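Long-range contacts in probable 2-dehydropantoate 2-reductase (Bacillus subtilis, PDB 3EGO), which probably catalyses the NADPH-dependent reduction of ketopantoate to pantoic acid, a step on the way to pantothenate: residues Val13-Ala18 with Ala126-Asp131; Ala38-Glu43 with Ser130-Asp135; Glu43-Tyr48 with Ala56-Asp61. One frame throughout, in Å; residues are numbered along the deposited sequence.

All three contacts lie in the N-terminal, Rossmann-type half, on one mixed sheet. Contact 1 packs helix 12-22 on strand 116-128, contact 2 sets helix 34-43 against the turn leading into strand 133-138, and contact 3 pairs strands 45-49 and 52-61. Contacts 1 and 2 share S130 and D131, contacts 2 and 3 share E43; their centres are about 9 Å and 5 Å apart, and R46 N probably donates to T132 O across the latter. Contact 1 holds probable NADP(+)-binding residues, V13, G14 and A126. The A126 side chain lies about 10 Å from that of N100, a probable substrate- and NADP(+)-binding residue, and about 12 Å from that of K181, the probable proton donor.

Contact 1: Val13-Ala18 with Ala126-Asp131; sequences VGLLCA and AVRKSD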
ATOM      1  N   VAL A  13       1.255 -16.925  22.318  1.00 18.09           N
ATOM      2  CA  VAL A  13       0.965 -18.391  22.223  1.00 21.28           C
ATOM      3  C   VAL A  13       1.853 -19.201  23.135  1.00 20.62           C
ATOM      4  O   VAL A  13       1.390 -20.128  23.761  1.00 18.60           O
ATOM      5  CB  VAL A  13       1.112 -18.905  20.763  1.00 24.65           C
ATOM      6  CG1 VAL A  13       0.852 -20.441  20.684  1.00 19.24           C
ATOM      7  CG2 VAL A  13       0.119 -18.171  19.865  1.00 23.04           C
ATOM      8  N   GLY A  14       3.153 -18.892  23.180  1.00 20.84           N
ATOM      9  CA  GLY A  14       4.041 -19.597  24.101  1.00 20.97           C
ATOM     10  C   GLY A  14       3.600 -19.548  25.547  1.00 20.32           C
ATOM     11  O   GLY A  14       3.566 -20.566  26.234  1.00 21.49           O
ATOM     12  N   LEU A  15       3.263 -18.363  26.030  1.00 19.06           N
ATOM     13  CA  LEU A  15       2.854 -18.239  27.425  1.00 20.25           C
ATOM     14  C   LEU A  15       1.557 -18.984  27.682  1.00 21.24           C
ATOM     15  O   LEU A  15       1.356 -19.539  28.748  1.00 20.11           O
ATOM     16  CB  LEU A  15       2.687 -16.756  27.789  1.00 20.86           C
ATOM     17  CG  LEU A  15       4.012 -15.945  27.696  1.00 21.18           C
ATOM     18  CD1 LEU A  15       3.697 -14.441  27.939  1.00 24.90           C
ATOM     19  CD2 LEU A  15       5.051 -16.466  28.662  1.00 23.05           C
ATOM     20  N   LEU A  16       0.628 -18.904  26.725  1.00 19.62           N
ATOM     21  CA  LEU A  16      -0.672 -19.595  26.841  1.00 18.08           C
ATOM     22  C   LEU A  16      -0.446 -21.108  26.938  1.00 18.90           C
ATOM     23  O   LEU A  16      -0.990 -21.778  27.836  1.00 20.50           O
ATOM     24  CB  LEU A  16      -1.512 -19.295  25.579  1.00 18.11           C
ATOM     25  CG  LEU A  16      -2.924 -19.917  25.573  1.00 20.62           C
ATOM     26  CD1 LEU A  16      -3.845 -19.122  26.391  1.00 21.04           C
ATOM     27  CD2 LEU A  16      -3.390 -19.973  24.139  1.00 21.08           C
ATOM     28  N   CYS A  17       0.396 -21.656  26.043  1.00 19.43           N
ATOM     29  CA  CYS A  17       0.662 -23.090  26.086  1.00 19.40           C
ATOM     30  C   CYS A  17       1.389 -23.463  27.382  1.00 22.98           C
ATOM     31  O   CYS A  17       1.136 -24.496  27.977  1.00 23.65           O
ATOM     32  CB  CYS A  17       1.562 -23.502  24.903  1.00 21.08           C
ATOM     33  SG  CYS A  17       0.728 -23.419  23.295  1.00 23.48           S
ATOM     34  N   ALA A  18       2.327 -22.617  27.807  1.00 22.28           N
ATOM     35  CA  ALA A  18       3.098 -22.935  29.019  1.00 20.88           C
ATOM     36  C   ALA A  18       2.158 -22.990  30.218  1.00 23.03           C
ATOM     37  O   ALA A  18       2.250 -23.904  31.005  1.00 24.85           O
ATOM     38  CB  ALA A  18       4.186 -21.869  29.229  1.00 19.75           C
ATOM     39  N   ALA A 126      -5.221 -15.063  22.212  1.00 21.74           N
ATOM     40  CA  ALA A 126      -4.343 -14.864  23.352  1.00 22.40           C
ATOM     41  C   ALA A 126      -3.522 -13.616  23.117  1.00 24.24           C
ATOM     42  O   ALA A 126      -3.012 -13.398  22.005  1.00 24.71           O
ATOM     43  CB  ALA A 126      -3.422 -16.076  23.517  1.00 20.42           C
ATOM     44  N   VAL A 127      -3.368 -12.818  24.166  1.00 21.03           N
ATOM     45  CA  VAL A 127      -2.709 -11.510  24.042  1.00 23.93           C
ATOM     46  C   VAL A 127      -1.675 -11.395  25.173  1.00 24.29           C
ATOM     47  O   VAL A 127      -2.052 -11.449  26.346  1.00 22.87           O
ATOM     48  CB  VAL A 127      -3.763 -10.359  24.172  1.00 26.81           C
ATOM     49  CG1 VAL A 127      -3.087  -8.999  24.225  1.00 24.46           C
ATOM     50  CG2 VAL A 127      -4.790 -10.399  23.033  1.00 27.06           C
ATOM     51  N   ARG A 128      -0.382 -11.260  24.848  1.00 22.14           N
ATOM     52  CA  ARG A 128       0.648 -11.126  25.903  1.00 22.16           C
ATOM     53  C   ARG A 128       0.525  -9.737  26.537  1.00 23.08           C
ATOM     54  O   ARG A 128       0.487  -8.725  25.831  1.00 21.87           O
ATOM     55  CB  ARG A 128       2.075 -11.349  25.341  1.00 22.23           C
ATOM     56  CG  ARG A 128       3.209 -11.147  26.386  1.00 21.78           C
ATOM     57  CD  ARG A 128       4.577 -11.653  25.819  1.00 21.34           C
ATOM     58  NE  ARG A 128       5.049 -10.727  24.804  1.00 25.34           N
ATOM     59  CZ  ARG A 128       6.240 -10.785  24.217  1.00 31.63           C
ATOM     60  NH1 ARG A 128       7.069 -11.766  24.511  1.00 35.52           N
ATOM     61  NH2 ARG A 128       6.579  -9.874  23.307  1.00 31.48           N
ATOM     62  N   LYS A 129       0.421  -9.704  27.866  1.00 22.85           N
ATOM     63  CA  LYS A 129       0.295  -8.442  28.589  1.00 26.53           C
ATOM     64  C   LYS A 129       1.644  -7.917  29.070  1.00 24.94           C
ATOM     65  O   LYS A 129       1.831  -6.720  29.163  1.00 29.04           O
ATOM     66  CB  LYS A 129      -0.645  -8.613  29.791  1.00 24.21           C
ATOM     67  CG  LYS A 129      -2.069  -8.952  29.370  1.00 31.15           C
ATOM     68  CD  LYS A 129      -3.054  -8.996  30.591  1.00 35.43           C
ATOM     69  CE  LYS A 129      -3.727  -7.630  30.832  1.00 44.38           C
ATOM     70  NZ  LYS A 129      -4.244  -7.043  29.549  1.00 49.88           N
ATOM     71  N   SER A 130       2.560  -8.821  29.390  1.00 24.62           N
ATOM     72  CA  SER A 130       3.893  -8.487  29.880  1.00 27.74           C
ATOM     73  C   SER A 130       4.797  -9.670  29.634  1.00 28.45           C
ATOM     74  O   SER A 130       4.378 -10.666  29.047  1.00 27.95           O
ATOM     75  CB  SER A 130       3.853  -8.205  31.382  1.00 30.68           C
ATOM     76  OG  SER A 130       3.465  -9.367  32.083  1.00 33.57           O
ATOM     77  N   ASP A 131       6.044  -9.599  30.102  1.00 26.89           N
ATOM     78  CA  ASP A 131       6.956 -10.757  30.007  1.00 29.37           C
ATOM     79  C   ASP A 131       6.432 -12.042  30.675  1.00 26.41           C
ATOM     80  O   ASP A 131       6.833 -13.131  30.316  1.00 28.71           O
ATOM     81  CB  ASP A 131       8.352 -10.428  30.595  1.00 31.35           C
ATOM     82  CG  ASP A 131       9.356  -9.869  29.525  1.00 40.09           C
ATOM     83  OD1 ASP A 131       9.126  -9.973  28.300  1.00 37.20           O
ATOM     84  OD2 ASP A 131      10.398  -9.324  29.924  1.00 47.40           O
TER
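L15 on the helix reaches over to R128 on the strand, and its branched side chain contributes most of what the helix side brings. Its CB rests on the CB of V134 in the adjoining strand 133-138. CG then stands anti to the carbonyl carbon (chi1 -63°), beside the backbone N, and from there the two methyls divide the work. CD1 lies 3.6 Å from R128 CD and 3.7 Å from R128 CG, on the aliphatic part of the arginine, with S130 O at 4.0 Å. CD2 approaches the backbone of the following turn, 4.1 Å from D131 O, an oxygen whose hydrogen bond comes from Q36 NE2. A leucine fits here because it is apolar throughout and buried, while R128 offers it methylenes. A bend at chi3 (72°) turns NE of R128 away from the leucine. Its NH1 donates to G10 O, in the probable NADP(+)-binding loop. One residue on, L16 sends CD2 to the single methyl of A126, CB, 3.9 Å away; A126 itself probably binds NADP(+). S12, at the start of the helix, receives a hydrogen bond on OG from R128 N. Helix 12-22 thus lies over the sheet, with L15 facing strand 133-138 and I40 of helix 34-43, L16 reaching H136 and L47, and A18 turned to I45 and strand 26-30.

Contact 2: Ala38-Glu43 with Ser130-Asp135; sequences AAIQSE and SDTAVD
T132 meets A39 and I40 with its methyl group, and its conformation decides how. OG1 lies between the backbone N and the carbonyl carbon (chi1 62°), the crowded position, which leaves CG2 beside the backbone N and directed at the helix. CG2 comes 3.4 Å from A39 O, 3.7 Å from A39 CB and 3.7 Å from I40 N, so the methyl sits against one turn of helical backbone. A39 has only CB on this side, and T132 CG2 packs directly on it; the A39 carbonyl is already engaged, since E43 N donates to A39 O within the helix.

The side chains of I40 and T132 run past one another in opposite senses. CG1 of I40, anti to its carbonyl carbon, lies 4.0 Å from D131 O and 4.1 Å from T132 CG2, so one side of the isoleucine lines the turn while it also touches L15, C58 and A60. E43 comes in from further along the chain and crosses T132 at about a right angle. Its chain bends at chi2 (-99°), and OE2 ends 4.0 Å from T132 OG1, too far for more than a loose approach. The turn has its own internal support, a weak bond from T132 N to S130 OG.

Chemically, then, the two segments meet by van der Waals packing of methyl and methylene groups on backbone atoms and on one another, with no charge pairing between them. The one carboxylate of the turn itself, that of D131, has its charge met instead by a salt bridge to R33, just before helix 34-43.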
ATOM      1  N   ALA A  38      14.325 -14.848  33.232  1.00 36.56           N
ATOM      2  CA  ALA A  38      14.525 -14.595  34.655  1.00 34.47           C
ATOM      3  C   ALA A  38      13.214 -14.262  35.316  1.00 34.12           C
ATOM      4  O   ALA A  38      12.948 -14.686  36.430  1.00 33.15           O
ATOM      5  CB  ALA A  38      15.539 -13.432  34.882  1.00 36.62           C
ATOM      6  N   ALA A  39      12.397 -13.474  34.635  1.00 32.87           N
ATOM      7  CA  ALA A  39      11.137 -13.021  35.232  1.00 33.02           C
ATOM      8  C   ALA A  39      10.095 -14.137  35.389  1.00 32.79           C
ATOM      9  O   ALA A  39       9.276 -14.103  36.323  1.00 34.93           O
ATOM     10  CB  ALA A  39      10.561 -11.853  34.442  1.00 34.14           C
ATOM     11  N   ILE A  40      10.085 -15.083  34.449  1.00 34.47           N
ATOM     12  CA  ILE A  40       9.174 -16.253  34.528  1.00 33.84           C
ATOM     13  C   ILE A  40       9.622 -17.174  35.666  1.00 39.46           C
ATOM     14  O   ILE A  40       8.823 -17.572  36.517  1.00 40.29           O
ATOM     15  CB  ILE A  40       9.168 -17.060  33.208  1.00 34.63           C
ATOM     16  CG1 ILE A  40       8.356 -16.315  32.117  1.00 27.03           C
ATOM     17  CG2 ILE A  40       8.619 -18.481  33.459  1.00 33.54           C
ATOM     18  CD1 ILE A  40       8.671 -16.768  30.636  1.00 26.66           C
ATOM     19  N   GLN A  41      10.916 -17.493  35.666  1.00 43.30           N
ATOM     20  CA  GLN A  41      11.518 -18.323  36.701  1.00 48.19           C
ATOM     21  C   GLN A  41      11.265 -17.667  38.073  1.00 49.97           C
ATOM     22  O   GLN A  41      11.363 -18.335  39.093  1.00 53.14           O
ATOM     23  CB  GLN A  41      13.013 -18.563  36.394  1.00 45.59           C
ATOM     24  CG  GLN A  41      13.682 -19.762  37.099  1.00 50.26           C
ATOM     25  CD  GLN A  41      13.341 -21.138  36.494  1.00 57.06           C
ATOM     26  OE1 GLN A  41      13.927 -21.578  35.490  1.00 46.18           O
ATOM     27  NE2 GLN A  41      12.419 -21.843  37.146  1.00 62.50           N
ATOM     28  N   SER A  42      10.843 -16.391  38.066  1.00 52.59           N
ATOM     29  CA  SER A  42      10.645 -15.557  39.271  1.00 51.21           C
ATOM     30  C   SER A  42       9.224 -15.370  39.832  1.00 51.14           C
ATOM     31  O   SER A  42       8.997 -15.627  41.017  1.00 51.26           O
ATOM     32  CB  SER A  42      11.275 -14.179  39.075  1.00 53.17           C
ATOM     33  OG  SER A  42      12.686 -14.278  39.099  1.00 55.99           O
ATOM     34  N   GLU A  43       8.270 -14.871  39.047  1.00 45.68           N
ATOM     35  CA  GLU A  43       6.910 -14.866  39.568  1.00 45.12           C
ATOM     36  C   GLU A  43       5.942 -15.781  38.831  1.00 40.65           C
ATOM     37  O   GLU A  43       4.735 -15.671  39.014  1.00 40.83           O
ATOM     38  CB  GLU A  43       6.303 -13.457  39.726  1.00 48.67           C
ATOM     39  CG  GLU A  43       6.182 -12.644  38.464  1.00 53.26           C
ATOM     40  CD  GLU A  43       7.316 -11.668  38.330  1.00 60.30           C
ATOM     41  OE1 GLU A  43       8.333 -11.852  39.035  1.00 64.73           O
ATOM     42  OE2 GLU A  43       7.192 -10.720  37.525  1.00 68.33           O
ATOM     43  N   SER A 130       2.560  -8.821  29.390  1.00 24.62           N
ATOM     44  CA  SER A 130       3.893  -8.487  29.880  1.00 27.74           C
ATOM     45  C   SER A 130       4.797  -9.670  29.634  1.00 28.45           C
ATOM     46  O   SER A 130       4.378 -10.666  29.047  1.00 27.95           O
ATOM     47  CB  SER A 130       3.853  -8.205  31.382  1.00 30.68           C
ATOM     48  OG  SER A 130       3.465  -9.367  32.083  1.00 33.57           O
ATOM     49  N   ASP A 131       6.044  -9.599  30.102  1.00 26.89           N
ATOM     50  CA  ASP A 131       6.956 -10.757  30.007  1.00 29.37           C
ATOM     51  C   ASP A 131       6.432 -12.042  30.675  1.00 26.41           C
ATOM     52  O   ASP A 131       6.833 -13.131  30.316  1.00 28.71           O
ATOM     53  CB  ASP A 131       8.352 -10.428  30.595  1.00 31.35           C
ATOM     54  CG  ASP A 131       9.356  -9.869  29.525  1.00 40.09           C
ATOM     55  OD1 ASP A 131       9.126  -9.973  28.300  1.00 37.20           O
ATOM     56  OD2 ASP A 131      10.398  -9.324  29.924  1.00 47.40           O
ATOM     57  N   THR A 132       5.604 -11.925  31.699  1.00 26.40           N
ATOM     58  CA  THR A 132       5.113 -13.112  32.381  1.00 26.77           C
ATOM     59  C   THR A 132       3.585 -13.331  32.285  1.00 26.61           C
ATOM     60  O   THR A 132       3.047 -14.302  32.817  1.00 31.07           O
ATOM     61  CB  THR A 132       5.500 -13.086  33.904  1.00 29.75           C
ATOM     62  OG1 THR A 132       4.879 -11.948  34.505  1.00 31.48           O
ATOM     63  CG2 THR A 132       7.011 -12.976  34.093  1.00 31.30           C
ATOM     64  N   ALA A 133       2.860 -12.462  31.608  1.00 26.41           N
ATOM     65  CA  ALA A 133       1.414 -12.531  31.721  1.00 21.25           C
ATOM     66  C   ALA A 133       0.722 -12.571  30.353  1.00 24.21           C
ATOM     67  O   ALA A 133       1.180 -11.895  29.395  1.00 22.22           O
ATOM     68  CB  ALA A 133       0.891 -11.339  32.545  1.00 24.37           C
ATOM     69  N   VAL A 134      -0.373 -13.346  30.275  1.00 22.35           N
ATOM     70  CA  VAL A 134      -1.096 -13.552  29.027  1.00 22.52           C
ATOM     71  C   VAL A 134      -2.597 -13.558  29.299  1.00 21.68           C
ATOM     72  O   VAL A 134      -3.099 -14.157  30.273  1.00 22.86           O
ATOM     73  CB  VAL A 134      -0.621 -14.855  28.258  1.00 24.00           C
ATOM     74  CG1 VAL A 134      -0.998 -16.127  29.036  1.00 22.63           C
ATOM     75  CG2 VAL A 134      -1.252 -14.942  26.821  1.00 21.48           C
ATOM     76  N   ASP A 135      -3.349 -12.938  28.411  1.00 19.20           N
ATOM     77  CA  ASP A 135      -4.785 -12.901  28.599  1.00 20.68           C
ATOM     78  C   ASP A 135      -5.360 -13.894  27.617  1.00 21.41           C
ATOM     79  O   ASP A 135      -5.089 -13.779  26.422  1.00 19.92           O
ATOM     80  CB  ASP A 135      -5.236 -11.497  28.261  1.00 21.48           C
ATOM     81  CG  ASP A 135      -6.720 -11.256  28.506  1.00 30.55           C
ATOM     82  OD1 ASP A 135      -7.455 -12.150  28.956  1.00 30.32           O
ATOM     83  OD2 ASP A 135      -7.147 -10.117  28.245  1.00 32.59           O
TER

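Contact 3: Glu43-Tyr48 with Ala56-Asp61; sequences EGIRLY and ADCSAD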
ATOM      1  N   GLU A  43       8.270 -14.871  39.047  1.00 45.68           N
ATOM      2  CA  GLU A  43       6.910 -14.866  39.568  1.00 45.12           C
ATOM      3  C   GLU A  43       5.942 -15.781  38.831  1.00 40.65           C
ATOM      4  O   GLU A  43       4.735 -15.671  39.014  1.00 40.83           O
ATOM      5  CB  GLU A  43       6.303 -13.457  39.726  1.00 48.67           C
ATOM      6  CG  GLU A  43       6.182 -12.644  38.464  1.00 53.26           C
ATOM      7  CD  GLU A  43       7.316 -11.668  38.330  1.00 60.30           C
ATOM      8  OE1 GLU A  43       8.333 -11.852  39.035  1.00 64.73           O
ATOM      9  OE2 GLU A  43       7.192 -10.720  37.525  1.00 68.33           O
ATOM     10  N   GLY A  44       6.483 -16.695  38.041  1.00 37.09           N
ATOM     11  CA  GLY A  44       5.672 -17.654  37.294  1.00 36.25           C
ATOM     12  C   GLY A  44       5.003 -17.008  36.101  1.00 34.82           C
ATOM     13  O   GLY A  44       5.358 -15.893  35.693  1.00 36.48           O
ATOM     14  N   ILE A  45       4.028 -17.714  35.544  1.00 32.71           N
ATOM     15  CA  ILE A  45       3.209 -17.171  34.475  1.00 31.84           C
ATOM     16  C   ILE A  45       1.832 -16.845  35.004  1.00 27.50           C
ATOM     17  O   ILE A  45       1.221 -17.641  35.725  1.00 33.14           O
ATOM     18  CB  ILE A  45       3.103 -18.194  33.309  1.00 31.31           C
ATOM     19  CG1 ILE A  45       4.430 -18.238  32.552  1.00 34.00           C
ATOM     20  CG2 ILE A  45       1.986 -17.805  32.336  1.00 32.55           C
ATOM     21  CD1 ILE A  45       4.507 -19.427  31.664  1.00 40.36           C
ATOM     22  N   ARG A  46       1.313 -15.691  34.637  1.00 24.47           N
ATOM     23  CA  ARG A  46      -0.038 -15.346  35.025  1.00 25.45           C
ATOM     24  C   ARG A  46      -0.916 -15.483  33.815  1.00 27.47           C
ATOM     25  O   ARG A  46      -0.556 -15.045  32.738  1.00 26.92           O
ATOM     26  CB  ARG A  46      -0.110 -13.900  35.499  1.00 26.36           C
ATOM     27  CG  ARG A  46       0.834 -13.580  36.642  1.00 35.41           C
ATOM     28  CD  ARG A  46       0.483 -14.375  37.906  1.00 45.63           C
ATOM     29  NE  ARG A  46       1.499 -14.264  38.956  1.00 48.08           N
ATOM     30  CZ  ARG A  46       1.535 -13.293  39.871  1.00 47.07           C
ATOM     31  NH1 ARG A  46       2.498 -13.280  40.781  1.00 44.05           N
ATOM     32  NH2 ARG A  46       0.609 -12.336  39.880  1.00 43.82           N
ATOM     33  N   LEU A  47      -2.079 -16.075  33.992  1.00 25.73           N
ATOM     34  CA  LEU A  47      -3.012 -16.111  32.885  1.00 26.50           C
ATOM     35  C   LEU A  47      -4.275 -15.451  33.347  1.00 26.06           C
ATOM     36  O   LEU A  47      -4.777 -15.767  34.443  1.00 27.61           O
ATOM     37  CB  LEU A  47      -3.291 -17.555  32.472  1.00 27.22           C
ATOM     38  CG  LEU A  47      -4.342 -17.624  31.357  1.00 28.72           C
ATOM     39  CD1 LEU A  47      -3.799 -18.430  30.161  1.00 23.29           C
ATOM     40  CD2 LEU A  47      -5.566 -18.239  31.942  1.00 24.18           C
ATOM     41  N   TYR A  48      -4.781 -14.535  32.522  1.00 25.70           N
ATOM     42  CA  TYR A  48      -6.033 -13.821  32.779  1.00 27.39           C
ATOM     43  C   TYR A  48      -7.121 -14.430  31.899  1.00 30.10           C
ATOM     44  O   TYR A  48      -6.917 -14.690  30.693  1.00 27.53           O
ATOM     45  CB  TYR A  48      -5.882 -12.336  32.438  1.00 27.44           C
ATOM     46  CG  TYR A  48      -4.835 -11.554  33.219  1.00 32.50           C
ATOM     47  CD1 TYR A  48      -5.210 -10.597  34.155  1.00 34.10           C
ATOM     48  CD2 TYR A  48      -3.470 -11.751  32.993  1.00 38.82           C
ATOM     49  CE1 TYR A  48      -4.231  -9.861  34.866  1.00 40.11           C
ATOM     50  CE2 TYR A  48      -2.511 -11.053  33.684  1.00 39.74           C
ATOM     51  CZ  TYR A  48      -2.886 -10.103  34.620  1.00 39.12           C
ATOM     52  OH  TYR A  48      -1.914  -9.402  35.298  1.00 42.98           O
ATOM     53  N   ALA A  56       0.869 -19.918  37.436  1.00 26.76           N
ATOM     54  CA  ALA A  56       1.542 -21.203  37.299  1.00 28.30           C
ATOM     55  C   ALA A  56       3.034 -21.018  37.410  1.00 32.46           C
ATOM     56  O   ALA A  56       3.622 -20.154  36.783  1.00 31.17           O
ATOM     57  CB  ALA A  56       1.226 -21.872  35.924  1.00 30.09           C
ATOM     58  N   ASP A  57       3.679 -21.901  38.154  1.00 36.24           N
ATOM     59  CA  ASP A  57       5.111 -21.839  38.178  1.00 36.77           C
ATOM     60  C   ASP A  57       5.708 -22.675  36.996  1.00 37.64           C
ATOM     61  O   ASP A  57       5.163 -23.699  36.586  1.00 39.84           O
ATOM     62  CB  ASP A  57       5.561 -22.065  39.635  1.00 42.67           C
ATOM     63  CG  ASP A  57       4.772 -21.125  40.637  1.00 46.87           C
ATOM     64  OD1 ASP A  57       4.744 -19.865  40.459  1.00 50.08           O
ATOM     65  OD2 ASP A  57       4.143 -21.638  41.592  1.00 54.55           O
ATOM     66  N   CYS A  58       6.734 -22.123  36.355  1.00 34.64           N
ATOM     67  CA  CYS A  58       7.272 -22.611  35.088  0.50 35.17           C
ATOM     68  C   CYS A  58       8.784 -22.389  35.130  1.00 33.99           C
ATOM     69  O   CYS A  58       9.212 -21.395  35.692  1.00 35.42           O
ATOM     70  CB  CYS A  58       6.650 -21.736  33.974  0.50 31.87           C
ATOM     71  SG  CYS A  58       6.922 -22.207  32.298  0.50 33.69           S
ATOM     72  N   SER A  59       9.573 -23.251  34.494  1.00 34.10           N
ATOM     73  CA  SER A  59      11.002 -22.945  34.321  1.00 34.49           C
ATOM     74  C   SER A  59      11.183 -22.147  33.038  1.00 36.37           C
ATOM     75  O   SER A  59      10.262 -22.062  32.212  1.00 36.40           O
ATOM     76  CB  SER A  59      11.866 -24.215  34.293  1.00 34.41           C
ATOM     77  OG  SER A  59      11.567 -25.019  35.417  1.00 33.72           O
ATOM     78  N   ALA A  60      12.358 -21.545  32.872  1.00 35.58           N
ATOM     79  CA  ALA A  60      12.659 -20.778  31.681  1.00 32.72           C
ATOM     80  C   ALA A  60      14.160 -20.825  31.361  1.00 36.71           C
ATOM     81  O   ALA A  60      14.987 -21.113  32.231  1.00 39.18           O
ATOM     82  CB  ALA A  60      12.166 -19.355  31.830  1.00 33.61           C
ATOM     83  N   ASP A  61      14.512 -20.552  30.124  1.00 36.25           N
ATOM     84  CA  ASP A  61      15.894 -20.634  29.704  1.00 39.29           C
ATOM     85  C   ASP A  61      16.004 -19.872  28.405  1.00 39.17           C
ATOM     86  O   ASP A  61      14.986 -19.519  27.814  1.00 38.01           O
ATOM     87  CB  ASP A  61      16.280 -22.092  29.472  1.00 38.78           C
ATOM     88  CG  ASP A  61      17.727 -22.381  29.828  1.00 50.19           C
ATOM     89  OD1 ASP A  61      17.938 -23.348  30.606  1.00 52.68           O
ATOM     90  OD2 ASP A  61      18.630 -21.651  29.331  1.00 41.18           O
TER
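I45 and A56 stand side by side as an antiparallel hydrogen-bonded pair, with their side chains on the same face of the sheet. I45 N donates to A56 O at 2.8 Å and A56 N returns a bond to I45 O at 2.9 Å. The methyl of A56 touches Y19 and S22 of helix 12-22, whereas the longer isoleucine spreads further along the strands. CG1 of I45 is anti to the carbonyl carbon, and an extended chi2 (165°) carries CD1 toward C58. There it meets SG at 3.7 Å in the conformer modelled, although C58 has a second one, so this touch is less certain. CD1 also packs on A18 CB. D57, one residue after A56, points its CB away from strand 45-49, but its OD1 swings back to 4.0 Å from G44 CA. Glycine suits that position on two counts: phi is positive (75°), and a CB would collide with A56 O, which lies 3.3 Å from G44 CA. Coming straight after helix 34-43, G44 turns the chain from helix into strand. The pairing belongs to a beta hairpin within the sheet of the Rossmann-type domain: its strand 52-61 runs parallel to strand 26-30, its strand 45-49 parallel to strand 133-138, and the hairpin therefore bridges the two.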